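Local atomic coordinates of beta sliding clamp (Bartonella birtlesii LL-WM9, PDB entry 6PTR), a protein that probably encircles DNA as a ring-shaped head-to-tail homodimer and tethers DNA polymerases and other proteins to it, giving them processivity. Residues C151-S157 against T185-A191; A45-Q51 against E63-I69; N267-V273 against E350-S356; C136-L140 against P198-M204. One frame throughout, in Å; residues are numbered along the deposited sequence.

Contact 1: C151-S157 against T185-A191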
# COMPACT_ATOMS: atom_id res chain seq x y z
N CYS C 151 -11.97 19.61 11.06
CA CYS C 151 -12.66 19.28 12.30
C CYS C 151 -13.79 18.26 12.13
O CYS C 151 -14.19 17.64 13.12
CB CYS C 151 -13.26 20.54 12.94
SG CYS C 151 -12.08 21.71 13.62
N THR C 152 -14.33 18.09 10.92
CA THR C 152 -15.59 17.38 10.74
C THR C 152 -15.55 16.21 9.78
O THR C 152 -16.38 15.30 9.91
CB THR C 152 -16.69 18.35 10.28
OG1 THR C 152 -16.22 19.11 9.15
CG2 THR C 152 -17.03 19.33 11.41
N GLN C 153 -14.62 16.18 8.82
CA GLN C 153 -14.65 15.14 7.79
C GLN C 153 -14.62 13.72 8.38
O GLN C 153 -15.32 12.83 7.89
CB GLN C 153 -13.49 15.33 6.82
CG GLN C 153 -13.46 14.31 5.74
CD GLN C 153 -12.24 14.50 4.88
OE1 GLN C 153 -11.25 15.10 5.32
NE2 GLN C 153 -12.29 14.00 3.65
N PHE C 154 -13.79 13.49 9.39
CA PHE C 154 -13.62 12.13 9.89
C PHE C 154 -14.92 11.54 10.42
O PHE C 154 -15.06 10.31 10.46
CB PHE C 154 -12.57 12.08 11.00
CG PHE C 154 -13.09 12.54 12.33
CD1 PHE C 154 -13.32 13.89 12.57
CD2 PHE C 154 -13.39 11.61 13.32
CE1 PHE C 154 -13.84 14.32 13.79
CE2 PHE C 154 -13.88 12.03 14.53
CZ PHE C 154 -14.12 13.37 14.78
N ALA C 155 -15.88 12.37 10.85
CA ALA C 155 -17.08 11.83 11.49
C ALA C 155 -18.19 11.52 10.49
O ALA C 155 -19.24 11.01 10.89
CB ALA C 155 -17.60 12.79 12.56
N ILE C 156 -17.98 11.81 9.21
CA ILE C 156 -19.04 11.61 8.21
C ILE C 156 -19.36 10.13 8.09
O ILE C 156 -18.45 9.27 8.03
CB ILE C 156 -18.62 12.15 6.84
CG1 ILE C 156 -18.39 13.65 6.87
CG2 ILE C 156 -19.66 11.79 5.78
CD1 ILE C 156 -17.70 14.11 5.60
N SER C 157 -20.65 9.83 7.99
CA SER C 157 -21.10 8.47 7.74
C SER C 157 -20.70 8.01 6.35
O SER C 157 -20.75 8.78 5.39
CB SER C 157 -22.62 8.39 7.88
OG SER C 157 -23.08 7.04 7.70
N THR C 185 -21.88 13.60 11.45
CA THR C 185 -22.07 12.50 12.38
C THR C 185 -22.32 11.23 11.60
O THR C 185 -22.79 11.25 10.46
CB THR C 185 -23.23 12.80 13.33
OG1 THR C 185 -23.35 11.75 14.30
CG2 THR C 185 -24.53 12.88 12.55
N ASP C 186 -21.99 10.10 12.23
CA ASP C 186 -22.33 8.79 11.72
C ASP C 186 -23.27 8.04 12.66
O ASP C 186 -23.43 6.83 12.51
CB ASP C 186 -21.05 7.99 11.46
CG ASP C 186 -20.26 7.71 12.73
OD1 ASP C 186 -20.68 8.12 13.84
OD2 ASP C 186 -19.19 7.08 12.60
N GLY C 187 -23.86 8.73 13.63
CA GLY C 187 -24.72 8.13 14.62
C GLY C 187 -23.99 7.64 15.86
O GLY C 187 -24.65 7.22 16.82
N HIS C 188 -22.66 7.68 15.86
CA HIS C 188 -21.87 7.25 17.01
C HIS C 188 -20.92 8.36 17.44
O HIS C 188 -20.80 8.64 18.64
CB HIS C 188 -21.08 5.99 16.66
CG HIS C 188 -21.98 4.83 16.38
ND1 HIS C 188 -22.27 4.40 15.11
CD2 HIS C 188 -22.70 4.04 17.22
CE1 HIS C 188 -23.11 3.38 15.17
NE2 HIS C 188 -23.38 3.14 16.44
N ARG C 189 -20.23 8.95 16.47
CA ARG C 189 -19.37 10.12 16.64
C ARG C 189 -20.11 11.33 16.08
O ARG C 189 -20.85 11.22 15.10
CB ARG C 189 -18.04 9.95 15.87
CG ARG C 189 -17.29 8.65 16.13
CD ARG C 189 -16.18 8.43 15.10
NE ARG C 189 -16.71 7.98 13.81
CZ ARG C 189 -15.96 7.70 12.75
NH1 ARG C 189 -14.64 7.81 12.82
NH2 ARG C 189 -16.53 7.32 11.62
N LEU C 190 -19.91 12.49 16.70
CA LEU C 190 -20.41 13.72 16.09
C LEU C 190 -19.34 14.79 16.25
O LEU C 190 -18.69 14.86 17.30
CB LEU C 190 -21.72 14.21 16.73
CG LEU C 190 -22.25 15.55 16.18
CD1 LEU C 190 -23.78 15.53 16.12
CD2 LEU C 190 -21.79 16.73 17.01
N ALA C 191 -19.18 15.62 15.22
CA ALA C 191 -18.24 16.73 15.27
C ALA C 191 -18.99 18.01 14.94
O ALA C 191 -19.82 18.02 14.03
CB ALA C 191 -17.06 16.54 14.28
O HOH W 1 -13.23 7.95 9.97
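In the central domain of this DNA-clamp fold, residues 151-157, at and after the end of helix 142-152, pack on the tight connection between strands 179-185 and 189-196. No direct hydrogen bond joins the two segments. Apolar contact centres on Ala-191. Its CB touches the Phe-154 ring at CE1 (3.9 Å) and Ala-155 CB at 4.2 Å. The backbone also comes close: Cys-151 O lies 3.3 Å from Ala-191 CB, and Ala-155 O 3.2 Å from Thr-185 C. Further on, Ser-157 CB meets Asp-186 CB at 3.9 Å. Polar interactions shape the turn itself. Thr-185 OG1 accepts from Gly-187 N in an ST turn. Asp-186 OD1 accepts from His-188 N and Arg-189 N, and the first of these makes an Asx turn. Arg-189 forms salt bridges through NH2 with Asp-186 OD2 (2.8 Å) and through NH1 with Asp-341 of helix 336-345, in the C-terminal domain. One face of its guanidinium lies over Phe-154 O and Ala-155 CA. The bound griselimycin peptide hydrogen-bonds to the backbone of Gly-187 and packs on Thr-185, His-188 and Leu-190. Water 1 bridges the segments: it donates to Phe-154 O at 3.0 Å and accepts from Arg-189 NH1 at 3.2 Å.

Contact 2: A45-Q51 against E63-I69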
# COMPACT_ATOMS: atom_id res chain seq x y z
N ALA C 45 -9.06 23.79 -25.19
CA ALA C 45 -8.01 24.77 -25.42
C ALA C 45 -8.56 25.92 -26.25
O ALA C 45 -8.96 25.73 -27.40
CB ALA C 45 -6.83 24.12 -26.13
N GLU C 46 -8.60 27.12 -25.66
CA GLU C 46 -9.10 28.28 -26.39
C GLU C 46 -8.57 29.52 -25.69
O GLU C 46 -8.39 29.51 -24.47
CB GLU C 46 -10.64 28.28 -26.40
CG GLU C 46 -11.28 28.99 -27.54
CD GLU C 46 -12.78 28.97 -27.40
OE1 GLU C 46 -13.47 29.67 -28.17
OE2 GLU C 46 -13.27 28.25 -26.50
N ASN C 47 -8.29 30.57 -26.47
CA ASN C 47 -8.02 31.91 -25.94
C ASN C 47 -6.92 31.90 -24.88
O ASN C 47 -7.05 32.47 -23.79
CB ASN C 47 -9.29 32.53 -25.37
CG ASN C 47 -10.39 32.66 -26.41
OD1 ASN C 47 -10.13 32.96 -27.58
ND2 ASN C 47 -11.62 32.41 -25.99
N GLY C 48 -5.80 31.26 -25.22
CA GLY C 48 -4.64 31.23 -24.33
C GLY C 48 -4.82 30.43 -23.06
O GLY C 48 -4.05 30.61 -22.12
N SER C 49 -5.81 29.54 -23.00
CA SER C 49 -6.05 28.80 -21.77
C SER C 49 -6.46 27.38 -22.10
O SER C 49 -7.18 27.15 -23.08
CB SER C 49 -7.13 29.51 -20.93
OG SER C 49 -7.46 28.73 -19.78
N VAL C 50 -5.99 26.42 -21.30
CA VAL C 50 -6.43 25.04 -21.37
C VAL C 50 -7.21 24.75 -20.11
O VAL C 50 -6.74 25.04 -19.01
CB VAL C 50 -5.24 24.07 -21.50
CG1 VAL C 50 -5.70 22.63 -21.32
CG2 VAL C 50 -4.57 24.26 -22.86
N GLN C 51 -8.42 24.23 -20.28
CA GLN C 51 -9.25 23.82 -19.16
C GLN C 51 -9.37 22.31 -19.17
O GLN C 51 -9.63 21.72 -20.23
CB GLN C 51 -10.64 24.45 -19.21
CG GLN C 51 -11.44 24.14 -17.94
CD GLN C 51 -12.88 24.57 -18.04
OE1 GLN C 51 -13.24 25.64 -17.55
NE2 GLN C 51 -13.71 23.74 -18.66
N GLU C 63 -9.97 22.65 -13.82
CA GLU C 63 -8.79 23.45 -13.54
C GLU C 63 -8.29 24.00 -14.86
O GLU C 63 -8.38 23.31 -15.88
CB GLU C 63 -7.65 22.68 -12.89
CG GLU C 63 -6.58 23.70 -12.40
CD GLU C 63 -5.31 23.06 -12.04
OE1 GLU C 63 -4.24 23.64 -12.28
OE2 GLU C 63 -5.39 21.94 -11.52
N SER C 64 -7.78 25.22 -14.84
CA SER C 64 -7.35 25.87 -16.06
C SER C 64 -5.95 26.40 -15.87
O SER C 64 -5.57 26.76 -14.76
CB SER C 64 -8.29 27.01 -16.42
OG SER C 64 -9.63 26.58 -16.28
N PHE C 65 -5.20 26.46 -16.97
CA PHE C 65 -3.89 27.11 -16.92
C PHE C 65 -3.60 27.79 -18.25
O PHE C 65 -4.12 27.40 -19.30
CB PHE C 65 -2.76 26.12 -16.57
CG PHE C 65 -2.66 24.92 -17.49
CD1 PHE C 65 -3.52 23.84 -17.36
CD2 PHE C 65 -1.67 24.86 -18.46
CE1 PHE C 65 -3.41 22.73 -18.18
CE2 PHE C 65 -1.54 23.74 -19.28
CZ PHE C 65 -2.42 22.68 -19.15
N THR C 66 -2.72 28.78 -18.18
CA THR C 66 -2.37 29.62 -19.32
C THR C 66 -1.38 28.91 -20.22
O THR C 66 -0.35 28.41 -19.76
CB THR C 66 -1.78 30.94 -18.82
OG1 THR C 66 -2.81 31.70 -18.16
CG2 THR C 66 -1.17 31.73 -19.97
N VAL C 67 -1.71 28.82 -21.51
CA VAL C 67 -0.86 28.20 -22.53
C VAL C 67 -1.01 28.99 -23.82
O VAL C 67 -2.13 29.34 -24.19
CB VAL C 67 -1.24 26.74 -22.87
CG1 VAL C 67 -0.14 26.10 -23.71
CG2 VAL C 67 -1.52 25.94 -21.65
N ASN C 68 0.09 29.24 -24.51
CA ASN C 68 -0.02 29.67 -25.90
C ASN C 68 -0.59 28.51 -26.71
O ASN C 68 -0.02 27.41 -26.73
CB ASN C 68 1.33 30.10 -26.46
CG ASN C 68 1.25 30.43 -27.93
OD1 ASN C 68 1.75 29.70 -28.79
ND2 ASN C 68 0.59 31.52 -28.24
N ILE C 69 -1.72 28.73 -27.38
CA ILE C 69 -2.45 27.68 -28.10
C ILE C 69 -2.11 27.77 -29.57
O ILE C 69 -2.32 28.82 -30.20
CB ILE C 69 -3.97 27.82 -27.89
CG1 ILE C 69 -4.32 27.90 -26.40
CG2 ILE C 69 -4.70 26.66 -28.56
CD1 ILE C 69 -4.01 26.65 -25.63
O HOH W 2 -4.47 32.63 -20.15
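Val-50 is the main bump of this contact. It fits a hollow made by Phe-65, Val-67 and Ile-69. Its CB sits over the face of the Phe-65 ring, 4.2 Å from the centroid, in a CH-pi contact. Its CG2 lies 3.7 Å from Val-67 CG2 and also 3.7 Å from Ile-69 CD1. Ile-69 reaches further, to Ala-45, with CD1 and CB 3.8 Å apart. Ile-11 of strand 10-14 touches Ala-45, Val-50 and Ile-69, while helix 15-26 meets Phe-65. On the other sheet face the residues are small or polar: Gln-51 CG rests on Ser-64 OG at 3.5 Å, and Ser-49 OG on Ser-64 CB at 3.9 Å. Three backbone hydrogen bonds join the strands: Val-50 N to Phe-65 O and Phe-65 N to Val-50 O, both 2.9 Å, and Val-67 N to Gly-48 O at 3.0 Å. Water 2 links Gly-48 O with Thr-66 OG1. Residues Glu-46 to Ser-49 form a type I' turn. Gly-48 takes a positive phi in it, and its CA makes a CA-H...O contact with Val-67 O at 3.1 Å. The whole belongs to an antiparallel meander of strands 40-46, 49-55 and 59-69, two successive hairpins in the N-terminal domain of the DNA-clamp fold.

Contact 3: N267-V273 against E350-S356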
# COMPACT_ATOMS: atom_id res chain seq x y z
N ASN C 267 -23.53 17.37 31.17
CA ASN C 267 -22.71 16.34 31.80
C ASN C 267 -21.85 16.93 32.91
O ASN C 267 -21.29 18.02 32.76
CB ASN C 267 -21.80 15.67 30.76
CG ASN C 267 -22.55 14.76 29.83
OD1 ASN C 267 -23.78 14.63 29.91
ND2 ASN C 267 -21.82 14.10 28.93
N ASP C 268 -21.74 16.21 34.03
CA ASP C 268 -21.19 16.78 35.25
C ASP C 268 -20.02 16.00 35.85
O ASP C 268 -19.62 16.29 36.98
CB ASP C 268 -22.30 16.92 36.30
CG ASP C 268 -22.93 15.58 36.67
OD1 ASP C 268 -22.87 14.64 35.84
OD2 ASP C 268 -23.49 15.46 37.77
N ARG C 269 -19.49 15.00 35.16
CA ARG C 269 -18.28 14.30 35.57
C ARG C 269 -17.17 14.63 34.57
O ARG C 269 -17.28 14.29 33.39
CB ARG C 269 -18.48 12.78 35.59
CG ARG C 269 -19.60 12.34 36.52
CD ARG C 269 -19.62 10.83 36.67
NE ARG C 269 -20.99 10.31 36.69
CZ ARG C 269 -21.33 9.11 37.15
NH1 ARG C 269 -20.41 8.31 37.67
NH2 ARG C 269 -22.60 8.72 37.11
N LYS C 270 -16.09 15.23 35.05
CA LYS C 270 -15.01 15.66 34.16
C LYS C 270 -13.79 14.77 34.34
O LYS C 270 -13.31 14.59 35.46
CB LYS C 270 -14.63 17.12 34.44
CG LYS C 270 -13.52 17.64 33.54
CD LYS C 270 -13.50 19.18 33.50
CE LYS C 270 -12.64 19.79 34.55
NZ LYS C 270 -12.57 21.28 34.35
N LEU C 271 -13.30 14.22 33.23
CA LEU C 271 -12.09 13.41 33.20
C LEU C 271 -11.06 14.13 32.34
O LEU C 271 -11.36 14.48 31.20
CB LEU C 271 -12.38 12.01 32.65
CG LEU C 271 -11.18 11.15 32.23
CD1 LEU C 271 -10.31 10.82 33.45
CD2 LEU C 271 -11.61 9.86 31.52
N ILE C 272 -9.86 14.35 32.88
CA ILE C 272 -8.75 14.91 32.11
C ILE C 272 -7.64 13.88 32.08
O ILE C 272 -7.24 13.35 33.12
CB ILE C 272 -8.21 16.22 32.70
CG1 ILE C 272 -9.32 17.22 32.99
CG2 ILE C 272 -7.19 16.80 31.72
CD1 ILE C 272 -8.83 18.48 33.71
N VAL C 273 -7.12 13.61 30.88
CA VAL C 273 -6.02 12.68 30.73
C VAL C 273 -4.98 13.32 29.82
O VAL C 273 -5.28 14.22 29.03
CB VAL C 273 -6.48 11.31 30.15
CG1 VAL C 273 -7.44 10.61 31.10
CG2 VAL C 273 -7.13 11.50 28.80
N GLU C 350 -3.77 17.91 26.77
CA GLU C 350 -4.82 17.51 27.70
C GLU C 350 -6.10 17.18 26.94
O GLU C 350 -6.62 18.02 26.20
CB GLU C 350 -5.06 18.61 28.73
CG GLU C 350 -3.73 19.15 29.24
CD GLU C 350 -3.85 20.35 30.14
OE1 GLU C 350 -2.98 20.49 31.03
OE2 GLU C 350 -4.78 21.16 29.95
N MET C 351 -6.63 15.98 27.17
CA MET C 351 -7.89 15.56 26.58
C MET C 351 -8.94 15.51 27.69
O MET C 351 -8.73 14.86 28.71
CB MET C 351 -7.74 14.19 25.93
CG MET C 351 -8.98 13.69 25.26
SD MET C 351 -8.54 12.23 24.29
CE MET C 351 -10.07 11.92 23.41
N VAL C 352 -10.06 16.19 27.48
CA VAL C 352 -11.10 16.30 28.51
C VAL C 352 -12.36 15.58 28.04
O VAL C 352 -12.83 15.80 26.92
CB VAL C 352 -11.42 17.78 28.83
CG1 VAL C 352 -12.56 17.85 29.84
CG2 VAL C 352 -10.19 18.46 29.36
N PHE C 353 -12.88 14.68 28.88
CA PHE C 353 -14.19 14.07 28.67
C PHE C 353 -15.16 14.64 29.69
O PHE C 353 -14.87 14.64 30.88
CB PHE C 353 -14.17 12.56 28.89
CG PHE C 353 -13.23 11.81 28.00
CD1 PHE C 353 -11.86 11.87 28.19
CD2 PHE C 353 -13.74 10.98 27.02
CE1 PHE C 353 -11.00 11.13 27.37
CE2 PHE C 353 -12.90 10.25 26.20
CZ PHE C 353 -11.53 10.32 26.39
N MET C 354 -16.32 15.09 29.22
CA MET C 354 -17.44 15.43 30.09
C MET C 354 -18.42 14.28 30.03
O MET C 354 -18.95 13.96 28.95
CB MET C 354 -18.09 16.76 29.69
CG MET C 354 -17.10 17.88 29.67
SD MET C 354 -16.34 18.19 31.27
CE MET C 354 -17.76 18.52 32.30
N LEU C 355 -18.62 13.60 31.16
CA LEU C 355 -19.35 12.35 31.17
C LEU C 355 -20.59 12.47 32.04
O LEU C 355 -20.67 13.31 32.94
CB LEU C 355 -18.47 11.20 31.70
CG LEU C 355 -17.16 11.06 30.93
CD1 LEU C 355 -16.19 10.13 31.65
CD2 LEU C 355 -17.49 10.56 29.52
N SER C 356 -21.53 11.58 31.78
CA SER C 356 -22.69 11.44 32.65
C SER C 356 -22.67 10.00 33.17
O SER C 356 -21.80 9.63 33.97
CB SER C 356 -23.97 11.76 31.88
OG SER C 356 -25.06 11.92 32.76
O HOH W 3 -24.53 14.43 34.12
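Strands 269-273 and 350-355 run antiparallel, with axes 4.7 Å apart at closest and an angle of 161° between their directions. Arg-269 with Leu-355, Leu-271 with Phe-353 and Val-273 with Met-351 are hydrogen-bonded pairs. Each has two backbone bonds; the shortest is Leu-355 N to Arg-269 O at 2.7 Å. Lys-270 with Met-354 and Ile-272 with Val-352 are the non-hydrogen-bonded pairs. A classic beta bulge begins the ladder: Asp-268 and Arg-269 both face Leu-355, though the bond from Asp-268 N to Leu-355 O is weak. Asn-267 ND2 donates a hydrogen bond to Met-354 O at 2.9 Å, and also bonds Pro-361 O. Water 3 joins Asp-268 OD1 to Ser-356 OG.

One sheet face, largely apolar, carries Arg-269, Leu-271, Val-273, Met-351, Phe-353 and Leu-355. Leu-271 CD2 meets Phe-353 CD1 at 3.9 Å, and Val-273 CG2 lies at the edge of the Phe-353 ring, 4.1 Å from CE1. On the other face, Lys-270 CG touches Met-354 SD at 3.7 Å, and Ile-272 CG1 meets Val-352 CG2 at 3.9 Å.

The pair belongs to the C-terminal domain. Strand 362-366 continues the sheet beyond strand 350-355, through backbone bonds from Val-352 to Arg-365 and Met-354 to Leu-363. Helix 275-285 lies against the largely apolar face, where Phe-278 packs edge-to-face with Phe-353 and touches Val-273 and Met-351.

Contact 4: C136-L140 against P198-M204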
# COMPACT_ATOMS: atom_id res chain seq x y z
N CYS C 136 -26.68 32.56 -2.91
CA CYS C 136 -25.80 32.94 -1.81
C CYS C 136 -24.36 32.87 -2.31
O CYS C 136 -23.99 31.90 -2.97
CB CYS C 136 -25.99 32.01 -0.61
SG CYS C 136 -24.90 32.32 0.81
N ARG C 137 -23.57 33.89 -2.00
CA ARG C 137 -22.19 33.97 -2.45
C ARG C 137 -21.38 34.68 -1.37
O ARG C 137 -21.75 35.78 -0.95
CB ARG C 137 -22.09 34.71 -3.78
CG ARG C 137 -20.67 34.94 -4.33
CD ARG C 137 -20.74 35.47 -5.75
NE ARG C 137 -19.43 35.61 -6.38
CZ ARG C 137 -18.64 36.67 -6.23
NH1 ARG C 137 -19.04 37.69 -5.47
NH2 ARG C 137 -17.46 36.72 -6.84
N PHE C 138 -20.30 34.05 -0.91
CA PHE C 138 -19.47 34.65 0.12
C PHE C 138 -18.07 34.06 -0.01
O PHE C 138 -17.82 33.19 -0.84
CB PHE C 138 -20.06 34.43 1.52
CG PHE C 138 -20.20 32.99 1.93
CD1 PHE C 138 -21.28 32.23 1.49
CD2 PHE C 138 -19.28 32.40 2.78
CE1 PHE C 138 -21.42 30.91 1.88
CE2 PHE C 138 -19.43 31.07 3.17
CZ PHE C 138 -20.49 30.33 2.73
N PHE C 139 -17.15 34.57 0.81
CA PHE C 139 -15.75 34.15 0.75
C PHE C 139 -15.28 33.69 2.12
O PHE C 139 -15.68 34.26 3.14
CB PHE C 139 -14.85 35.29 0.26
CG PHE C 139 -15.16 35.77 -1.13
CD1 PHE C 139 -16.19 36.67 -1.36
CD2 PHE C 139 -14.41 35.32 -2.21
CE1 PHE C 139 -16.48 37.09 -2.65
CE2 PHE C 139 -14.68 35.76 -3.50
CZ PHE C 139 -15.72 36.64 -3.72
N LEU C 140 -14.43 32.66 2.13
CA LEU C 140 -13.67 32.24 3.31
C LEU C 140 -12.23 32.05 2.88
O LEU C 140 -11.97 31.68 1.74
CB LEU C 140 -14.15 30.91 3.89
CG LEU C 140 -15.47 30.75 4.62
CD1 LEU C 140 -15.59 29.28 5.07
CD2 LEU C 140 -15.48 31.67 5.80
N PRO C 198 -18.89 34.90 7.93
CA PRO C 198 -18.46 36.00 7.06
C PRO C 198 -19.66 36.79 6.56
O PRO C 198 -20.82 36.41 6.76
CB PRO C 198 -17.73 35.28 5.93
CG PRO C 198 -18.32 33.90 5.91
CD PRO C 198 -18.70 33.57 7.32
N SER C 199 -19.39 37.92 5.93
CA SER C 199 -20.48 38.69 5.35
C SER C 199 -21.07 37.93 4.16
O SER C 199 -20.39 37.14 3.50
CB SER C 199 -19.99 40.07 4.93
OG SER C 199 -18.70 40.00 4.36
N GLY C 200 -22.36 38.14 3.93
CA GLY C 200 -23.04 37.56 2.79
C GLY C 200 -23.77 36.26 3.03
O GLY C 200 -24.30 35.69 2.06
N VAL C 201 -23.82 35.76 4.27
CA VAL C 201 -24.44 34.48 4.59
C VAL C 201 -25.76 34.66 5.34
O VAL C 201 -26.33 33.67 5.81
CB VAL C 201 -23.49 33.59 5.39
CG1 VAL C 201 -22.21 33.36 4.63
CG2 VAL C 201 -23.19 34.22 6.72
N ASP C 202 -26.24 35.88 5.50
CA ASP C 202 -27.59 36.05 6.01
C ASP C 202 -28.57 35.40 5.04
O ASP C 202 -28.48 35.60 3.83
CB ASP C 202 -27.92 37.53 6.21
N GLY C 203 -29.47 34.58 5.58
CA GLY C 203 -30.42 33.86 4.76
C GLY C 203 -29.89 32.60 4.10
O GLY C 203 -30.66 31.94 3.38
N MET C 204 -28.63 32.25 4.30
CA MET C 204 -28.06 31.06 3.69
C MET C 204 -28.85 29.83 4.13
O MET C 204 -29.05 29.64 5.34
CB MET C 204 -26.60 30.87 4.07
CG MET C 204 -25.94 29.73 3.32
SD MET C 204 -24.35 29.28 4.00
CE MET C 204 -24.85 28.02 5.19
O HOH W 4 -24.80 36.21 -0.39
O HOH W 5 -17.80 37.17 2.34
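In the DNA-clamp fold, strand 136-141 lies at an end of its sheet within the chain, and the loop between strands 189-196 and 207-210 packs beside it. Phe-138 is the main residue from the strand. Val-201 CG1 sits over the face of its ring, 3.4 Å from the centroid, a close CH-pi contact. Met-204 SD makes an oblique Met-aromatic contact with the same ring, 4.0 Å from Phe-138 CE1. Pro-198 is the main loop residue. Its CG touches both Phe-138 CD2 and Leu-140 CD2 at 3.6 Å. Cys-136 packs its SG on Met-204 CG at 3.8 Å and near Gly-200 O at 3.6 Å. Two type II turns, Pro-198 to Val-201 and Val-201 to Met-204, shape the loop. Phe-170 of strand 167-173 touches Phe-138 and Met-204, so the contact links two sheets. No direct hydrogen bond crosses, but waters bridge the backbones. Water 4 accepts from Arg-137 N and donates to Gly-200 O. Water 5 accepts from Phe-139 N at 3.1 Å and donates to Ser-199 O at 2.8 Å.

How the contacts relate
From the N terminus, contact 2 comes first and closes a short hairpin loop of 11 residues in the N-terminal domain. Contact 4 opens next, at strand 136-141, and spans 57 residues. Contact 1 lies wholly within that span: helix 142-152 follows strand 136-141 directly, and contact 1 closes before residue 198. Contact 3 is last and closes 76 residues of the C-terminal domain. No contacts cross. Contacts 2 and 4 reach the same eight-stranded sheet, which joins the N-terminal and central domains. Contacts 1 and 3 reach the other, which joins the central and C-terminal domains. The centres of contacts 2 and 3 lie 55 Å apart, on opposite sides of the chain's centre.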